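Local coordinates for Iron(III) ABC transporter, periplasmic iron-compound-binding protein (Vibrio cholerae, PDB 3TEF) that binds catecholate siderophores in the periplasm, probably delivering the chelated iron(III) to an ABC transporter for import, at residues 65-73 with 88-99. Sequence-based numbering, arbitrary orientation.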
loop_
_atom_site.group_PDB
_atom_site.type_symbol
_atom_site.label_atom_id
_atom_site.label_comp_id
_atom_site.label_asym_id
_atom_site.label_seq_id
_atom_site.Cartn_x
_atom_site.Cartn_y
_atom_site.Cartn_z
ATOM N N GLY A 65 -8.157 17.440 -1.923
ATOM C CA GLY A 65 -9.218 16.665 -1.307
ATOM C C GLY A 65 -8.699 15.648 -0.312
ATOM O O GLY A 65 -7.581 15.783 0.180
ATOM N N SER A 66 -9.520 14.650 0.000
ATOM C CA SER A 66 -9.133 13.591 0.922
ATOM C C SER A 66 -8.628 12.404 0.124
ATOM O O SER A 66 -8.522 12.491 -1.090
ATOM C CB SER A 66 -10.317 13.166 1.784
ATOM O OG SER A 66 -11.291 12.477 1.007
ATOM N N LEU A 67 -8.303 11.305 0.806
ATOM C CA LEU A 67 -7.872 10.096 0.113
ATOM C C LEU A 67 -8.983 9.539 -0.758
ATOM O O LEU A 67 -8.712 8.874 -1.751
ATOM C CB LEU A 67 -7.434 9.012 1.100
ATOM C CG LEU A 67 -6.271 9.328 2.045
ATOM C CD1 LEU A 67 -5.894 8.060 2.817
ATOM C CD2 LEU A 67 -5.060 9.885 1.305
ATOM N N PHE A 68 -10.227 9.804 -0.369
ATOM C CA PHE A 68 -11.382 9.214 -1.059
ATOM C C PHE A 68 -12.110 10.190 -1.985
ATOM O O PHE A 68 -12.632 9.792 -3.042
ATOM C CB PHE A 68 -12.388 8.683 -0.030
ATOM C CG PHE A 68 -11.865 7.548 0.802
ATOM C CD1 PHE A 68 -11.994 6.243 0.364
ATOM C CD2 PHE A 68 -11.242 7.791 2.013
ATOM C CE1 PHE A 68 -11.510 5.196 1.122
ATOM C CE2 PHE A 68 -10.745 6.744 2.775
ATOM C CZ PHE A 68 -10.890 5.451 2.338
ATOM N N GLU A 69 -12.165 11.454 -1.570
ATOM C CA GLU A 69 -13.011 12.464 -2.206
ATOM C C GLU A 69 -12.209 13.646 -2.735
ATOM O O GLU A 69 -11.803 14.526 -1.966
ATOM C CB GLU A 69 -14.036 12.991 -1.201
ATOM C CG GLU A 69 -14.961 11.936 -0.633
ATOM C CD GLU A 69 -16.225 11.772 -1.454
ATOM O OE1 GLU A 69 -16.119 11.644 -2.699
ATOM O OE2 GLU A 69 -17.329 11.798 -0.855
ATOM N N PRO A 70 -11.995 13.689 -4.051
ATOM C CA PRO A 70 -11.257 14.795 -4.660
ATOM C C PRO A 70 -12.019 16.109 -4.529
ATOM O O PRO A 70 -13.257 16.117 -4.551
ATOM C CB PRO A 70 -11.165 14.382 -6.142
ATOM C CG PRO A 70 -11.361 12.894 -6.134
ATOM C CD PRO A 70 -12.380 12.676 -5.051
ATOM N N ASP A 71 -11.279 17.199 -4.381
ATOM C CA ASP A 71 -11.836 18.543 -4.441
ATOM C C ASP A 71 -11.740 18.990 -5.896
ATOM O O ASP A 71 -10.743 19.570 -6.318
ATOM C CB ASP A 71 -11.049 19.488 -3.533
ATOM C CG ASP A 71 -11.614 20.902 -3.532
ATOM O OD1 ASP A 71 -12.409 21.239 -4.443
ATOM O OD2 ASP A 71 -11.254 21.673 -2.621
ATOM N N PHE A 72 -12.776 18.690 -6.672
ATOM C CA PHE A 72 -12.733 18.930 -8.108
ATOM C C PHE A 72 -12.511 20.403 -8.431
ATOM O O PHE A 72 -11.769 20.741 -9.348
ATOM C CB PHE A 72 -14.010 18.419 -8.792
ATOM C CG PHE A 72 -14.238 16.937 -8.629
ATOM C CD1 PHE A 72 -13.512 16.026 -9.372
ATOM C CD2 PHE A 72 -15.185 16.461 -7.735
ATOM C CE1 PHE A 72 -13.722 14.668 -9.219
ATOM C CE2 PHE A 72 -15.392 15.103 -7.573
ATOM C CZ PHE A 72 -14.660 14.210 -8.321
ATOM N N GLU A 73 -13.153 21.281 -7.672
ATOM C CA GLU A 73 -13.020 22.706 -7.940
ATOM C C GLU A 73 -11.571 23.168 -7.799
ATOM O O GLU A 73 -11.040 23.851 -8.673
ATOM C CB GLU A 73 -13.967 23.519 -7.047
ATOM C CG GLU A 73 -15.441 23.123 -7.210
ATOM C CD GLU A 73 -16.376 23.884 -6.276
ATOM O OE1 GLU A 73 -15.887 24.701 -5.460
ATOM O OE2 GLU A 73 -17.605 23.663 -6.356
ATOM N N ARG A 88 -8.182 4.401 -3.537
ATOM C CA ARG A 88 -9.260 4.910 -2.696
ATOM C C ARG A 88 -10.144 5.935 -3.411
ATOM O O ARG A 88 -11.350 6.030 -3.143
ATOM C CB ARG A 88 -8.693 5.512 -1.405
ATOM C CG ARG A 88 -8.289 4.450 -0.408
ATOM C CD ARG A 88 -7.626 5.074 0.805
ATOM N NE ARG A 88 -7.311 4.074 1.816
ATOM C CZ ARG A 88 -6.183 3.367 1.860
ATOM N NH1 ARG A 88 -5.251 3.525 0.933
ATOM N NH2 ARG A 88 -6.000 2.488 2.836
ATOM N N ALA A 89 -9.556 6.682 -4.339
ATOM C CA ALA A 89 -10.278 7.755 -5.031
ATOM C C ALA A 89 -10.802 7.307 -6.394
ATOM O O ALA A 89 -11.308 8.117 -7.164
ATOM C CB ALA A 89 -9.372 8.960 -5.221
ATOM N N SER A 90 -10.665 6.023 -6.687
ATOM C CA SER A 90 -10.880 5.561 -8.056
ATOM C C SER A 90 -12.320 5.681 -8.536
ATOM O O SER A 90 -12.556 5.738 -9.737
ATOM C CB SER A 90 -10.319 4.142 -8.257
ATOM O OG SER A 90 -10.957 3.207 -7.410
ATOM N N LYS A 91 -13.289 5.741 -7.624
ATOM C CA LYS A 91 -14.673 5.915 -8.067
ATOM C C LYS A 91 -14.855 7.277 -8.721
ATOM O O LYS A 91 -15.843 7.511 -9.425
ATOM C CB LYS A 91 -15.674 5.735 -6.920
ATOM C CG LYS A 91 -15.661 4.350 -6.283
ATOM C CD LYS A 91 -16.821 4.172 -5.294
ATOM C CE LYS A 91 -16.941 5.340 -4.309
ATOM N NZ LYS A 91 -15.761 5.487 -3.376
ATOM N N SER A 92 -13.895 8.178 -8.492
ATOM C CA SER A 92 -13.993 9.530 -9.026
ATOM C C SER A 92 -13.193 9.703 -10.293
ATOM O O SER A 92 -13.077 10.807 -10.811
ATOM C CB SER A 92 -13.530 10.567 -7.995
ATOM O OG SER A 92 -14.461 10.681 -6.936
ATOM N N TYR A 93 -12.618 8.612 -10.783
ATOM C CA TYR A 93 -11.786 8.673 -11.976
ATOM C C TYR A 93 -12.457 9.318 -13.186
ATOM O O TYR A 93 -11.830 10.098 -13.904
ATOM C CB TYR A 93 -11.315 7.276 -12.360
ATOM C CG TYR A 93 -10.410 7.269 -13.565
ATOM C CD1 TYR A 93 -9.047 7.476 -13.433
ATOM C CD2 TYR A 93 -10.923 7.039 -14.840
ATOM C CE1 TYR A 93 -8.206 7.456 -14.534
ATOM C CE2 TYR A 93 -10.088 7.024 -15.952
ATOM C CZ TYR A 93 -8.740 7.228 -15.792
ATOM O OH TYR A 93 -7.894 7.221 -16.873
ATOM N N ASP A 94 -13.717 8.970 -13.438
ATOM C CA ASP A 94 -14.373 9.455 -14.643
ATOM C C ASP A 94 -14.453 10.972 -14.614
ATOM O O ASP A 94 -14.204 11.629 -15.631
ATOM C CB ASP A 94 -15.760 8.831 -14.833
ATOM C CG ASP A 94 -16.658 9.015 -13.620
ATOM O OD1 ASP A 94 -16.139 9.205 -12.488
ATOM O OD2 ASP A 94 -17.886 8.973 -13.792
ATOM N N GLU A 95 -14.770 11.517 -13.440
ATOM C CA GLU A 95 -14.861 12.962 -13.264
ATOM C C GLU A 95 -13.496 13.637 -13.379
ATOM O O GLU A 95 -13.363 14.684 -14.023
ATOM C CB GLU A 95 -15.532 13.305 -11.930
ATOM C CG GLU A 95 -17.006 12.964 -11.898
ATOM C CD GLU A 95 -17.814 13.911 -12.757
ATOM O OE1 GLU A 95 -17.378 15.074 -12.909
ATOM O OE2 GLU A 95 -18.872 13.499 -13.287
ATOM N N LEU A 96 -12.477 13.032 -12.770
ATOM C CA LEU A 96 -11.137 13.611 -12.825
ATOM C C LEU A 96 -10.601 13.555 -14.257
ATOM O O LEU A 96 -9.891 14.456 -14.697
ATOM C CB LEU A 96 -10.188 12.880 -11.868
ATOM C CG LEU A 96 -10.446 12.998 -10.362
ATOM C CD1 LEU A 96 -9.579 11.983 -9.591
ATOM C CD2 LEU A 96 -10.193 14.431 -9.830
ATOM N N SER A 97 -10.960 12.500 -14.998
ATOM C CA SER A 97 -10.408 12.325 -16.339
ATOM C C SER A 97 -10.861 13.448 -17.282
ATOM O O SER A 97 -10.213 13.716 -18.294
ATOM C CB SER A 97 -10.742 10.936 -16.920
ATOM O OG SER A 97 -12.144 10.775 -17.118
ATOM N N LYS A 98 -11.955 14.118 -16.934
ATOM C CA LYS A 98 -12.423 15.246 -17.731
ATOM C C LYS A 98 -11.502 16.442 -17.588
ATOM O O LYS A 98 -11.339 17.229 -18.527
ATOM C CB LYS A 98 -13.842 15.648 -17.327
ATOM C CG LYS A 98 -14.889 14.638 -17.733
ATOM C CD LYS A 98 -16.278 15.192 -17.464
ATOM C CE LYS A 98 -16.474 15.486 -15.987
ATOM N NZ LYS A 98 -17.842 16.028 -15.724
ATOM N N ILE A 99 -10.899 16.576 -16.406
ATOM C CA ILE A 99 -10.131 17.762 -16.056
ATOM C C ILE A 99 -8.737 17.709 -16.650
ATOM O O ILE A 99 -8.230 18.715 -17.156
ATOM C CB ILE A 99 -10.024 17.925 -14.515
ATOM C CG1 ILE A 99 -11.411 18.151 -13.910
ATOM C CG2 ILE A 99 -9.088 19.083 -14.141
ATOM C CD1 ILE A 99 -11.396 18.280 -12.396
HETATM O O HOH W 1 -6.653 7.693 -3.376
HETATM O O HOH W 2 -14.288 8.953 -4.878
#
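Arg88 runs its extended aliphatic chain across the ring of Phe68 while lying side by side with Leu67. Its CD sits over one face of that ring, a CH-pi contact 4.1 Å from CD to the centroid, and the guanidinium, its plane 81° from the ring's, has Phe68 CZ at its edge. The chain reaches this far because chi2 and chi3 are both near 180°; beyond Phe68, NH2 bonds to the carbonyl O of Tyr261, whose ring makes a cation-pi contact with Arg88. At Ala89 the backbones come closest, and a water bridges them, donating to Leu67 O (2.9 Å from the water oxygen) and weakly accepting from Ala89 N. Ser92 faces Pro70, its OG 3.4 Å from Pro70 CD; chi1 of -71° sets OG beside its own backbone N, where a second water links it to Phe68 O. Glu95 crosses Phe72 at about a right angle, CB lying 3.5 Å from Phe72 CE1, and its bent chain takes OE1 to a salt bridge with Lys98 NZ. Leu96 CD2 touches Pro70 CB (3.8 Å) and Phe72 CE1 (3.6 Å from CD2), a three-way apolar contact, with Pro70 CB over one face of the Phe72 ring, offset toward its rim. Ile99 finishes the row with CD1 at the ring's edge. Apolar packing and two waters thus join the loop into helix 72-77, N-capped by Asp71, to the 3-10 turn and helix 93-99 beside this periplasmic binding protein's parallel four-stranded sheet; Ile25 of strand 22-25, next to 82-85, touches Pro70 and Ala89, and Ile75 packs on Pro70 and Leu96.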